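Side-chain contacts in Endonuclease/exonuclease/phosphatase (Beutenbergia cavernae DSM 12333, PDB 4RUW), which is of unknown function but belongs to the endonuclease/exonuclease/phosphatase family, joining a DNase I-like domain that holds a zinc ion to an Ig-like domain: residues A[64-69]-A[75-80]; A[82-87]-A[121-126]; A[89-94]-A[194-199]; A[311-316]-A[320-325]. All coordinates share one frame; numbering follows the deposited sequence. Where two conformers were deposited one is given.

Contact 1: A[64-69]-A[75-80]; sequences HTAVAP and VDEPRI
Asp76 N donates to Ala66 O at 2.9 Å, the one hydrogen bond between 64-69 and 75-80. It is somewhat bent, the donor 39° out of the carbonyl plane. Further polar bonds shape each side. His64, Thr65 and Ala66 all have positive phi and form a short left-handed turn, in which His64 O is gripped from opposite faces of its plane by Thr65 OG1 and Val67 N. His64 ND1 then makes a nearly straight 2.7 Å bond to Val67 O, which lies in the plane of the imidazole ring. Asp76 is the N-cap of helix 77-87: its OD1 accepts from Arg79 N at 3.3 Å, met from above the carboxylate plane.

In the DNase I-like domain the Asp76 N to Ala66 O bond ties the loop after strand 55-62 to the first turn of that helix, beside the metal: the side chain of Thr65 is about 5 Å from the zinc ion held by His98, Asp100, His107 and His137.

Among apolar groups, Ala66 CB presses on the helix start, 3.7 Å from Ile80 CG1. Val67 CG2 meets Val75 CG2 at 4.2 Å, the side chains crossing at a slant.

Two charged chains also touch the loop. Arg79 runs out extended until NH1 is 3.3 Å from Ala68 CB, obliquely to the guanidinium, whose charge is met by Asp70 and Asp315. Glu77 touches Ala66 through CG and sends OE2 to Gln110.

Contact 2: A[82-87]-A[121-126]; sequences AVIRAE and DGYVHT
Arg85 NE and Asp121 OD2 form a salt bridge of 2.7 Å whose hydrogen bond is almost straight, at 174°. The acceptor lies in the guanidinium plane, so the N-H points straight at OD2. The carboxylate, however, is turned 44° from that plane, and OD2 is approached from above its own plane; this is a single-bond bridge, without the paired bonds of a flat side-on one. A bend at chi3 (-58°) in an otherwise extended chain swings NE round to Asp121, and Asp121 OD1 is left 3.3 Å from Arg85 CD, against the aliphatic part of the arginine. Arg85 NH2 is satisfied too, by the carbonyl oxygen of Leu117, so one guanidinium grips both a side chain and a backbone oxygen near the end of helix 110-118.

The hydroxyl of Tyr123 stays 4.2 Å from Ile84 O, too far to bond, and instead hydrogen-bonds Pro89 O. Its ring takes Ile84 CG2 obliquely, 4.3 Å from CZ, while Leu118 touches Ile84, Arg85 and Tyr123.

Gly122, with positive phi, is the C-prime residue of a Schellman motif at the helix end: Tyr123 N bonds Leu118 O and Gly122 N bonds Ala119 O. Helix 77-87 is thus fastened to the capped C-terminal end of helix 110-118, in one of the helical layers that cover the β-sandwich of the DNase I-like α/β fold.

Contact 3: A[89-94]-A[194-199]; sequences PDVVVL and VVVHAT
No ring, amide or carboxylate comes between Val91 and Val93 on one strand and Val196 and Ala198 on the other; the surfaces that meet are purely aliphatic. The aromatic ring of segment 194-199, that of His197, lies on the reverse side of its sheet, where ND1 bonds Thr183 OG1 and the side chain touches Leu181 and Leu232.

Val91 and Val196 reach toward each other tip to tip, CG1 of the first 4.1 Å from CG2 of the second. Val93 passes Val196 differently: the two slide by in opposite directions, with Val93 CG2 3.9 Å from Val196 CG1. Ala198 offers only its methyl, and Val93 straddles it, CG1 at 3.6 Å and CG2 at 3.9 Å from Ala198 CB. In Val93, CG1 anti to the backbone N (chi1 165°) turns both methyls toward that carbon.

Strands 91-98 and 192-200 belong to the two different sheets of the DNase I-like β-sandwich, and here the sheets face each other across its core. The axes of the short segments 91-94 and 194-199 approach to 7.3 Å and run almost in the same direction, 22° apart; no hydrogen bond crosses.

Other strands of both sheets add to the packing. Val151 touches Val91 and Ala198, Val186 and Val231 flank Val196, and Ala233 packs on Val93.

Contact 4: A[311-316]-A[320-325]; sequences VSLVDR and DHLGVV
Leu322, Val311 and Ser312 bury the most surface where the end of strand 304-311 runs beside the residues leading into strand 324-330. Leu322 swings CG anti to its carbonyl carbon (chi1 -61°), which carries both methyls across to 311-316. CD1 lies 4.0 Å from Val311 CB and equally far from Val311 CG2, the two side chains slanting across one another; Leu313 CD2 comes in beside it. CD2 faces the other way along the loop and rests 3.9 Å from Arg316 CB. The far end of Arg316 turns elsewhere and has Leu313 CD2 over one face of its guanidinium.

Val311 also works through its backbone. It forms an antiparallel, non-hydrogen-bonded pair with Val324, and its CA makes a CA-H...O contact of 3.2 Å with Gly323 O. That oxygen's main donor is Ser312 N, at 2.8 Å and 160°.

Beyond this bond the two chains part, and two waters bridge them. One molecule donates to Ser312 O and accepts from Gly323 N; a second donates to both Arg316 O and His321 O, the latter also bonded by Trp61 NE1. Ser312 OG is held from outside by Glu87 OE2 on helix 77-87.

The contact thus joins the edge strand 304-311 to its neighbour 324-330 at one end of a DNase I-like sheet. With one direct bond and two bridging waters, the chemistry implies that past Ser312 N the backbones of this connecting loop are linked through water rather than directly, while Leu322 supplies the apolar part.

Overall arrangement
Contact 3 is the true core: buried, purely aliphatic, and the meeting of the two sheets of the sandwich. Contact 4 is also buried, yet it lies at the end of one of those sheets and mixes apolar packing with backbone and water bonds. Contacts 1 and 2 are only partly buried and combine polar or charged bonds near helix ends with apolar touches. They share helix 77-87, using its first turn and its later turns respectively. That helix also reaches contact 4, with a salt bridge from its first turn and a polar bond from its last. Contact 2 touches contact 3 where the helix leads into strand 91-98. Among the four, contact 1 lies beside the zinc ion.

Contact 1: A[64-69]-A[75-80]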
loop_
_atom_site.group_PDB
_atom_site.type_symbol
_atom_site.label_atom_id
_atom_site.label_comp_id
_atom_site.label_asym_id
_atom_site.label_seq_id
_atom_site.Cartn_x
_atom_site.Cartn_y
_atom_site.Cartn_z
ATOM N N HIS A 64 -3.020 16.496 1.556
ATOM C CA HIS A 64 -2.550 17.745 0.948
ATOM C C HIS A 64 -2.673 18.929 1.929
ATOM O O HIS A 64 -3.148 20.010 1.566
ATOM C CB HIS A 64 -3.334 18.023 -0.341
ATOM C CG HIS A 64 -2.756 19.114 -1.191
ATOM N ND1 HIS A 64 -3.420 20.293 -1.445
ATOM C CD2 HIS A 64 -1.574 19.196 -1.850
ATOM C CE1 HIS A 64 -2.672 21.062 -2.222
ATOM N NE2 HIS A 64 -1.547 20.418 -2.477
ATOM N N THR A 65 -2.230 18.722 3.170
ATOM C CA THR A 65 -2.336 19.730 4.240
ATOM C C THR A 65 -3.732 20.333 4.391
ATOM O O THR A 65 -3.878 21.480 4.822
ATOM C CB THR A 65 -1.266 20.850 4.132
ATOM O OG1 THR A 65 -1.386 21.561 2.892
ATOM C CG2 THR A 65 0.120 20.260 4.231
ATOM N N ALA A 66 -4.748 19.529 4.087
ATOM C CA ALA A 66 -6.158 19.932 4.161
ATOM C C ALA A 66 -6.525 21.102 3.258
ATOM O O ALA A 66 -7.539 21.760 3.473
ATOM C CB ALA A 66 -6.599 20.197 5.610
ATOM N N VAL A 67 -5.724 21.327 2.225
ATOM C CA VAL A 67 -6.025 22.359 1.244
ATOM C C VAL A 67 -6.620 21.690 0.010
ATOM O O VAL A 67 -5.970 20.898 -0.664
ATOM C CB VAL A 67 -4.778 23.179 0.884
ATOM C CG1 VAL A 67 -5.098 24.172 -0.228
ATOM C CG2 VAL A 67 -4.255 23.898 2.129
ATOM N N ALA A 68 -7.877 22.004 -0.268
ATOM C CA ALA A 68 -8.613 21.353 -1.337
ATOM C C ALA A 68 -8.289 21.949 -2.699
ATOM O O ALA A 68 -8.162 23.160 -2.829
ATOM C CB ALA A 68 -10.095 21.489 -1.074
ATOM N N PRO A 69 -8.185 21.097 -3.730
ATOM C CA PRO A 69 -7.959 21.622 -5.080
ATOM C C PRO A 69 -9.096 22.514 -5.587
ATOM O O PRO A 69 -8.856 23.327 -6.477
ATOM C CB PRO A 69 -7.831 20.354 -5.940
ATOM C CG PRO A 69 -8.484 19.268 -5.128
ATOM C CD PRO A 69 -8.174 19.625 -3.706
ATOM N N VAL A 75 -7.142 26.540 4.415
ATOM C CA VAL A 75 -6.809 25.332 5.158
ATOM C C VAL A 75 -8.085 24.815 5.821
ATOM O O VAL A 75 -8.686 25.518 6.636
ATOM C CB VAL A 75 -5.730 25.613 6.211
ATOM C CG1 VAL A 75 -5.333 24.333 6.911
ATOM C CG2 VAL A 75 -4.512 26.274 5.560
ATOM N N ASP A 76 -8.497 23.595 5.481
ATOM C CA ASP A 76 -9.854 23.137 5.784
ATOM C C ASP A 76 -9.869 21.741 6.422
ATOM O O ASP A 76 -10.361 20.762 5.842
ATOM C CB ASP A 76 -10.677 23.155 4.490
ATOM C CG ASP A 76 -12.185 23.061 4.726
ATOM O OD1 ASP A 76 -12.636 22.748 5.843
ATOM O OD2 ASP A 76 -12.939 23.296 3.760
ATOM N N GLU A 77 -9.330 21.649 7.631
ATOM C CA GLU A 77 -9.382 20.394 8.363
ATOM C C GLU A 77 -10.800 19.810 8.533
ATOM O O GLU A 77 -10.957 18.594 8.509
ATOM C CB GLU A 77 -8.684 20.514 9.717
ATOM C CG GLU A 77 -7.179 20.742 9.634
ATOM C CD GLU A 77 -6.775 22.199 9.641
ATOM O OE1 GLU A 77 -7.654 23.064 9.462
ATOM O OE2 GLU A 77 -5.568 22.478 9.827
ATOM N N PRO A 78 -11.836 20.655 8.719
ATOM C CA PRO A 78 -13.168 20.045 8.886
ATOM C C PRO A 78 -13.628 19.213 7.699
ATOM O O PRO A 78 -14.320 18.221 7.865
ATOM C CB PRO A 78 -14.089 21.257 9.071
ATOM C CG PRO A 78 -13.212 22.259 9.723
ATOM C CD PRO A 78 -11.864 22.090 9.064
ATOM N N ARG A 79 -13.254 19.607 6.508
ATOM C CA ARG A 79 -13.634 18.890 5.323
ATOM C C ARG A 79 -12.952 17.499 5.302
ATOM O O ARG A 79 -13.549 16.527 4.999
ATOM C CB ARG A 79 -13.251 19.745 4.140
ATOM C CG ARG A 79 -14.025 19.478 2.938
ATOM C CD ARG A 79 -13.786 20.537 1.897
ATOM N NE ARG A 79 -14.240 20.011 0.647
ATOM C CZ ARG A 79 -14.036 20.567 -0.518
ATOM N NH1 ARG A 79 -13.371 21.688 -0.627
ATOM N NH2 ARG A 79 -14.488 20.004 -1.582
ATOM N N ILE A 80 -11.687 17.448 5.687
ATOM C CA ILE A 80 -10.956 16.196 5.830
ATOM C C ILE A 80 -11.604 15.328 6.917
ATOM O O ILE A 80 -11.862 14.136 6.718
ATOM C CB ILE A 80 -9.471 16.477 6.181
ATOM C CG1 ILE A 80 -8.772 17.266 5.058
ATOM C CG2 ILE A 80 -8.725 15.183 6.520
ATOM C CD1 ILE A 80 -8.820 16.616 3.695
#

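Contact 2: A[82-87]-A[121-126]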
loop_
_atom_site.group_PDB
_atom_site.type_symbol
_atom_site.label_atom_id
_atom_site.label_comp_id
_atom_site.label_asym_id
_atom_site.label_seq_id
_atom_site.Cartn_x
_atom_site.Cartn_y
_atom_site.Cartn_z
ATOM N N ALA A 82 -14.609 15.353 8.093
ATOM C CA ALA A 82 -15.952 14.885 7.750
ATOM C C ALA A 82 -15.892 13.625 6.883
ATOM O O ALA A 82 -16.719 12.728 7.024
ATOM C CB ALA A 82 -16.756 15.982 7.061
ATOM N N VAL A 83 -14.906 13.549 5.995
ATOM C CA VAL A 83 -14.732 12.354 5.175
ATOM C C VAL A 83 -14.314 11.164 6.044
ATOM O O VAL A 83 -14.882 10.073 5.934
ATOM C CB VAL A 83 -13.709 12.578 4.048
ATOM C CG1 VAL A 83 -13.329 11.254 3.394
ATOM C CG2 VAL A 83 -14.265 13.551 3.013
ATOM N N ILE A 84 -13.328 11.371 6.914
ATOM C CA ILE A 84 -12.914 10.315 7.832
ATOM C C ILE A 84 -14.093 9.831 8.684
ATOM O O ILE A 84 -14.310 8.634 8.823
ATOM C CB ILE A 84 -11.730 10.761 8.712
ATOM C CG1 ILE A 84 -10.511 11.086 7.837
ATOM C CG2 ILE A 84 -11.410 9.699 9.755
ATOM C CD1 ILE A 84 -9.387 11.806 8.564
ATOM N N ARG A 85 -14.865 10.768 9.229
ATOM C CA ARG A 85 -16.021 10.437 10.053
ATOM C C ARG A 85 -17.022 9.572 9.291
ATOM O O ARG A 85 -17.543 8.593 9.825
ATOM C CB ARG A 85 -16.688 11.741 10.507
ATOM C CG ARG A 85 -17.815 11.604 11.504
ATOM C CD ARG A 85 -18.345 12.997 11.914
ATOM N NE ARG A 85 -17.293 13.844 12.486
ATOM C CZ ARG A 85 -16.850 14.978 11.945
ATOM N NH1 ARG A 85 -17.375 15.443 10.818
ATOM N NH2 ARG A 85 -15.874 15.656 12.538
ATOM N N ALA A 86 -17.280 9.927 8.039
ATOM C CA ALA A 86 -18.242 9.201 7.219
ATOM C C ALA A 86 -17.756 7.794 6.888
ATOM O O ALA A 86 -18.542 6.854 6.861
ATOM C CB ALA A 86 -18.536 9.970 5.946
ATOM N N GLU A 87 -16.456 7.651 6.640
ATOM C CA GLU A 87 -15.886 6.353 6.291
ATOM C C GLU A 87 -15.715 5.463 7.528
ATOM O O GLU A 87 -15.686 4.236 7.428
ATOM C CB GLU A 87 -14.551 6.532 5.569
ATOM C CG GLU A 87 -14.651 7.271 4.231
ATOM C CD GLU A 87 -15.331 6.464 3.132
ATOM O OE1 GLU A 87 -15.706 5.290 3.367
ATOM O OE2 GLU A 87 -15.465 7.010 2.011
ATOM N N ASP A 121 -15.888 11.381 17.691
ATOM C CA ASP A 121 -16.116 10.235 16.824
ATOM C C ASP A 121 -15.272 9.043 17.240
ATOM O O ASP A 121 -15.306 7.996 16.593
ATOM C CB ASP A 121 -15.815 10.623 15.384
ATOM C CG ASP A 121 -16.623 11.816 14.946
ATOM O OD1 ASP A 121 -17.851 11.653 14.835
ATOM O OD2 ASP A 121 -16.048 12.911 14.741
ATOM N N GLY A 122 -14.505 9.214 18.313
ATOM C CA GLY A 122 -13.748 8.126 18.899
ATOM C C GLY A 122 -12.275 8.073 18.539
ATOM O O GLY A 122 -11.556 7.213 19.047
ATOM N N TYR A 123 -11.812 8.976 17.675
ATOM C CA TYR A 123 -10.413 8.952 17.246
ATOM C C TYR A 123 -9.533 9.674 18.244
ATOM O O TYR A 123 -9.009 10.749 17.971
ATOM C CB TYR A 123 -10.263 9.531 15.833
ATOM C CG TYR A 123 -11.021 8.710 14.823
ATOM C CD1 TYR A 123 -10.432 7.612 14.199
ATOM C CD2 TYR A 123 -12.352 8.997 14.538
ATOM C CE1 TYR A 123 -11.149 6.832 13.306
ATOM C CE2 TYR A 123 -13.071 8.234 13.648
ATOM C CZ TYR A 123 -12.470 7.151 13.039
ATOM O OH TYR A 123 -13.201 6.394 12.160
ATOM N N VAL A 124 -9.365 9.059 19.407
ATOM C CA VAL A 124 -8.687 9.703 20.525
ATOM C C VAL A 124 -7.247 9.218 20.710
ATOM O O VAL A 124 -6.563 9.633 21.644
ATOM C CB VAL A 124 -9.466 9.530 21.843
ATOM C CG1 VAL A 124 -10.817 10.223 21.742
ATOM C CG2 VAL A 124 -9.633 8.054 22.173
ATOM N N HIS A 125 -6.789 8.346 19.816
ATOM C CA HIS A 125 -5.409 7.862 19.836
ATOM C C HIS A 125 -4.743 8.309 18.551
ATOM O O HIS A 125 -5.098 7.844 17.472
ATOM C CB HIS A 125 -5.392 6.343 19.971
ATOM C CG HIS A 125 -6.226 5.852 21.107
ATOM N ND1 HIS A 125 -5.844 5.987 22.420
ATOM C CD2 HIS A 125 -7.447 5.258 21.129
ATOM C CE1 HIS A 125 -6.783 5.490 23.207
ATOM N NE2 HIS A 125 -7.762 5.035 22.442
ATOM N N THR A 126 -3.806 9.244 18.664
ATOM C CA THR A 126 -3.175 9.837 17.495
ATOM C C THR A 126 -1.667 9.897 17.680
ATOM O O THR A 126 -1.178 10.116 18.792
ATOM C CB THR A 126 -3.676 11.273 17.258
ATOM O OG1 THR A 126 -3.266 12.109 18.348
ATOM C CG2 THR A 126 -5.189 11.303 17.114
#

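Contact 3: A[89-94]-A[194-199]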
loop_
_atom_site.group_PDB
_atom_site.type_symbol
_atom_site.label_atom_id
_atom_site.label_comp_id
_atom_site.label_asym_id
_atom_site.label_seq_id
_atom_site.Cartn_x
_atom_site.Cartn_y
_atom_site.Cartn_z
ATOM N N PRO A 89 -13.267 4.514 9.608
ATOM C CA PRO A 89 -12.267 3.446 9.712
ATOM C C PRO A 89 -11.885 3.167 11.168
ATOM O O PRO A 89 -12.040 4.020 12.042
ATOM C CB PRO A 89 -11.070 4.035 8.967
ATOM C CG PRO A 89 -11.209 5.516 9.172
ATOM C CD PRO A 89 -12.685 5.768 9.095
ATOM N N ASP A 90 -11.386 1.970 11.430
ATOM C CA ASP A 90 -10.817 1.671 12.733
ATOM C C ASP A 90 -9.511 2.426 12.931
ATOM O O ASP A 90 -9.215 2.900 14.035
ATOM C CB ASP A 90 -10.561 0.173 12.843
ATOM C CG ASP A 90 -11.834 -0.620 12.965
ATOM O OD1 ASP A 90 -12.446 -0.568 14.050
ATOM O OD2 ASP A 90 -12.228 -1.281 11.980
ATOM N N VAL A 91 -8.720 2.480 11.862
ATOM C CA VAL A 91 -7.413 3.121 11.869
ATOM C C VAL A 91 -7.269 3.872 10.561
ATOM O O VAL A 91 -7.652 3.360 9.494
ATOM C CB VAL A 91 -6.267 2.095 11.982
ATOM C CG1 VAL A 91 -4.919 2.797 11.989
ATOM C CG2 VAL A 91 -6.420 1.275 13.234
ATOM N N VAL A 92 -6.744 5.090 10.637
ATOM C CA VAL A 92 -6.463 5.850 9.430
ATOM C C VAL A 92 -5.024 6.359 9.435
ATOM O O VAL A 92 -4.510 6.822 10.453
ATOM C CB VAL A 92 -7.497 6.990 9.184
ATOM C CG1 VAL A 92 -7.532 7.960 10.344
ATOM C CG2 VAL A 92 -7.193 7.720 7.889
ATOM N N VAL A 93 -4.383 6.226 8.281
ATOM C CA VAL A 93 -3.052 6.739 8.022
ATOM C C VAL A 93 -3.214 7.984 7.160
ATOM O O VAL A 93 -3.904 7.945 6.137
ATOM C CB VAL A 93 -2.207 5.684 7.279
ATOM C CG1 VAL A 93 -0.958 6.321 6.682
ATOM C CG2 VAL A 93 -1.875 4.517 8.216
ATOM N N LEU A 94 -2.610 9.089 7.589
ATOM C CA LEU A 94 -2.654 10.340 6.843
ATOM C C LEU A 94 -1.252 10.776 6.440
ATOM O O LEU A 94 -0.314 10.714 7.244
ATOM C CB LEU A 94 -3.294 11.443 7.678
ATOM C CG LEU A 94 -4.702 11.158 8.194
ATOM C CD1 LEU A 94 -5.187 12.294 9.095
ATOM C CD2 LEU A 94 -5.680 10.913 7.053
ATOM N N VAL A 194 -2.330 -5.138 16.139
ATOM C CA VAL A 194 -2.057 -4.999 14.711
ATOM C C VAL A 194 -0.978 -3.933 14.579
ATOM O O VAL A 194 -1.149 -2.829 15.090
ATOM C CB VAL A 194 -3.325 -4.580 13.925
ATOM C CG1 VAL A 194 -2.980 -4.352 12.459
ATOM C CG2 VAL A 194 -4.419 -5.630 14.077
ATOM N N VAL A 195 0.130 -4.258 13.915
ATOM C CA VAL A 195 1.178 -3.276 13.707
ATOM C C VAL A 195 0.855 -2.437 12.475
ATOM O O VAL A 195 0.617 -2.978 11.398
ATOM C CB VAL A 195 2.553 -3.948 13.547
ATOM C CG1 VAL A 195 3.641 -2.898 13.395
ATOM C CG2 VAL A 195 2.844 -4.855 14.746
ATOM N N VAL A 196 0.814 -1.118 12.651
ATOM C CA VAL A 196 0.516 -0.190 11.570
ATOM C C VAL A 196 1.772 0.556 11.159
ATOM O O VAL A 196 2.389 1.246 11.983
ATOM C CB VAL A 196 -0.579 0.808 12.015
ATOM C CG1 VAL A 196 -0.884 1.817 10.911
ATOM C CG2 VAL A 196 -1.839 0.076 12.449
ATOM N N HIS A 197 2.151 0.399 9.894
ATOM C CA HIS A 197 3.276 1.112 9.314
ATOM C C HIS A 197 2.735 2.154 8.347
ATOM O O HIS A 197 2.009 1.817 7.407
ATOM C CB HIS A 197 4.184 0.149 8.547
ATOM C CG HIS A 197 4.721 -0.980 9.366
ATOM N ND1 HIS A 197 5.791 -0.837 10.236
ATOM C CD2 HIS A 197 4.359 -2.282 9.438
ATOM C CE1 HIS A 197 6.053 -1.999 10.799
ATOM N NE2 HIS A 197 5.202 -2.899 10.326
ATOM N N ALA A 198 3.093 3.415 8.580
ATOM C CA ALA A 198 2.601 4.558 7.809
ATOM C C ALA A 198 3.773 5.254 7.145
ATOM O O ALA A 198 4.740 5.615 7.825
ATOM C CB ALA A 198 1.904 5.532 8.739
ATOM N N THR A 199 3.716 5.470 5.835
ATOM C CA THR A 199 4.808 6.181 5.198
ATOM C C THR A 199 4.357 6.920 3.945
ATOM O O THR A 199 3.171 6.908 3.574
ATOM C CB THR A 199 6.015 5.238 4.918
ATOM O OG1 THR A 199 7.189 6.016 4.641
ATOM C CG2 THR A 199 5.738 4.322 3.748
#

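Contact 4: A[311-316]-A[320-325]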
loop_
_atom_site.group_PDB
_atom_site.type_symbol
_atom_site.label_atom_id
_atom_site.label_comp_id
_atom_site.label_asym_id
_atom_site.label_seq_id
_atom_site.Cartn_x
_atom_site.Cartn_y
_atom_site.Cartn_z
ATOM N N VAL A 311 -12.427 3.653 -3.071
ATOM C CA VAL A 311 -11.876 4.985 -2.919
ATOM C C VAL A 311 -12.976 5.880 -2.361
ATOM O O VAL A 311 -14.162 5.694 -2.645
ATOM C CB VAL A 311 -11.286 5.565 -4.234
ATOM C CG1 VAL A 311 -10.000 4.825 -4.608
ATOM C CG2 VAL A 311 -12.307 5.547 -5.366
ATOM N N SER A 312 -12.597 6.838 -1.531
ATOM C CA SER A 312 -13.600 7.686 -0.915
ATOM C C SER A 312 -14.071 8.761 -1.872
ATOM O O SER A 312 -13.270 9.562 -2.368
ATOM C CB SER A 312 -13.069 8.331 0.355
ATOM O OG SER A 312 -14.111 9.030 1.004
ATOM N N LEU A 313 -15.378 8.776 -2.123
ATOM C CA LEU A 313 -15.996 9.779 -2.980
ATOM C C LEU A 313 -17.042 10.590 -2.202
ATOM O O LEU A 313 -17.891 11.256 -2.794
ATOM C CB LEU A 313 -16.612 9.130 -4.223
ATOM C CG LEU A 313 -15.632 8.339 -5.100
ATOM C CD1 LEU A 313 -16.372 7.655 -6.239
ATOM C CD2 LEU A 313 -14.541 9.234 -5.655
ATOM N N VAL A 314 -16.958 10.546 -0.876
ATOM C CA VAL A 314 -17.806 11.376 -0.015
ATOM C C VAL A 314 -17.646 12.866 -0.360
ATOM O O VAL A 314 -18.626 13.610 -0.457
ATOM C CB VAL A 314 -17.476 11.121 1.486
ATOM C CG1 VAL A 314 -18.290 12.029 2.387
ATOM C CG2 VAL A 314 -17.722 9.662 1.843
ATOM N N ASP A 315 -16.404 13.293 -0.549
ATOM C CA ASP A 315 -16.094 14.681 -0.882
ATOM C C ASP A 315 -14.785 14.628 -1.645
ATOM O O ASP A 315 -13.716 14.937 -1.108
ATOM C CB ASP A 315 -15.925 15.499 0.399
ATOM C CG ASP A 315 -15.965 16.999 0.165
ATOM O OD1 ASP A 315 -16.084 17.452 -0.993
ATOM O OD2 ASP A 315 -15.888 17.727 1.172
ATOM N N ARG A 316 -14.862 14.184 -2.896
ATOM C CA ARG A 316 -13.660 13.832 -3.637
ATOM C C ARG A 316 -12.690 14.999 -3.826
ATOM O O ARG A 316 -11.483 14.787 -3.919
ATOM C CB ARG A 316 -14.009 13.188 -4.982
ATOM C CG ARG A 316 -14.498 14.160 -6.037
ATOM C CD ARG A 316 -15.092 13.425 -7.233
ATOM N NE ARG A 316 -16.325 12.738 -6.855
ATOM C CZ ARG A 316 -16.951 11.846 -7.615
ATOM N NH1 ARG A 316 -16.450 11.509 -8.796
ATOM N NH2 ARG A 316 -18.070 11.280 -7.188
ATOM N N ASP A 320 -6.141 16.550 -3.267
ATOM C CA ASP A 320 -5.724 16.132 -4.601
ATOM C C ASP A 320 -5.434 14.628 -4.711
ATOM O O ASP A 320 -5.138 14.136 -5.802
ATOM C CB ASP A 320 -4.571 16.997 -5.145
ATOM C CG ASP A 320 -3.282 16.848 -4.362
ATOM O OD1 ASP A 320 -3.269 16.219 -3.286
ATOM O OD2 ASP A 320 -2.268 17.390 -4.838
ATOM N N HIS A 321 -5.521 13.907 -3.588
ATOM C CA HIS A 321 -5.559 12.442 -3.606
ATOM C C HIS A 321 -6.903 11.988 -3.080
ATOM O O HIS A 321 -7.528 12.694 -2.281
ATOM C CB HIS A 321 -4.490 11.830 -2.696
ATOM C CG HIS A 321 -3.087 11.961 -3.207
ATOM N ND1 HIS A 321 -2.295 10.869 -3.496
ATOM C CD2 HIS A 321 -2.329 13.054 -3.461
ATOM C CE1 HIS A 321 -1.113 11.284 -3.916
ATOM N NE2 HIS A 321 -1.109 12.604 -3.905
ATOM N N LEU A 322 -7.314 10.790 -3.486
ATOM C CA LEU A 322 -8.477 10.130 -2.918
ATOM C C LEU A 322 -8.065 9.242 -1.754
ATOM O O LEU A 322 -7.020 8.594 -1.793
ATOM C CB LEU A 322 -9.166 9.257 -3.965
ATOM C CG LEU A 322 -9.695 9.970 -5.208
ATOM C CD1 LEU A 322 -10.293 8.946 -6.164
ATOM C CD2 LEU A 322 -10.721 11.055 -4.856
ATOM N N GLY A 323 -8.907 9.192 -0.730
ATOM C CA GLY A 323 -8.715 8.233 0.340
ATOM C C GLY A 323 -8.986 6.817 -0.147
ATOM O O GLY A 323 -9.847 6.598 -1.001
ATOM N N VAL A 324 -8.239 5.856 0.381
ATOM C CA VAL A 324 -8.435 4.442 0.068
ATOM C C VAL A 324 -8.936 3.776 1.343
ATOM O O VAL A 324 -8.300 3.890 2.399
ATOM C CB VAL A 324 -7.117 3.774 -0.398
ATOM C CG1 VAL A 324 -7.327 2.286 -0.640
ATOM C CG2 VAL A 324 -6.571 4.464 -1.642
ATOM N N VAL A 325 -10.081 3.108 1.254
ATOM C CA VAL A 325 -10.755 2.548 2.418
ATOM C C VAL A 325 -10.926 1.053 2.243
ATOM O O VAL A 325 -11.676 0.614 1.375
ATOM C CB VAL A 325 -12.139 3.209 2.625
ATOM C CG1 VAL A 325 -12.782 2.709 3.917
ATOM C CG2 VAL A 325 -12.018 4.734 2.616
HETATM O O HOH W 1 -11.268 11.015 -0.968
HETATM O O HOH W 2 -10.198 13.450 -1.917
#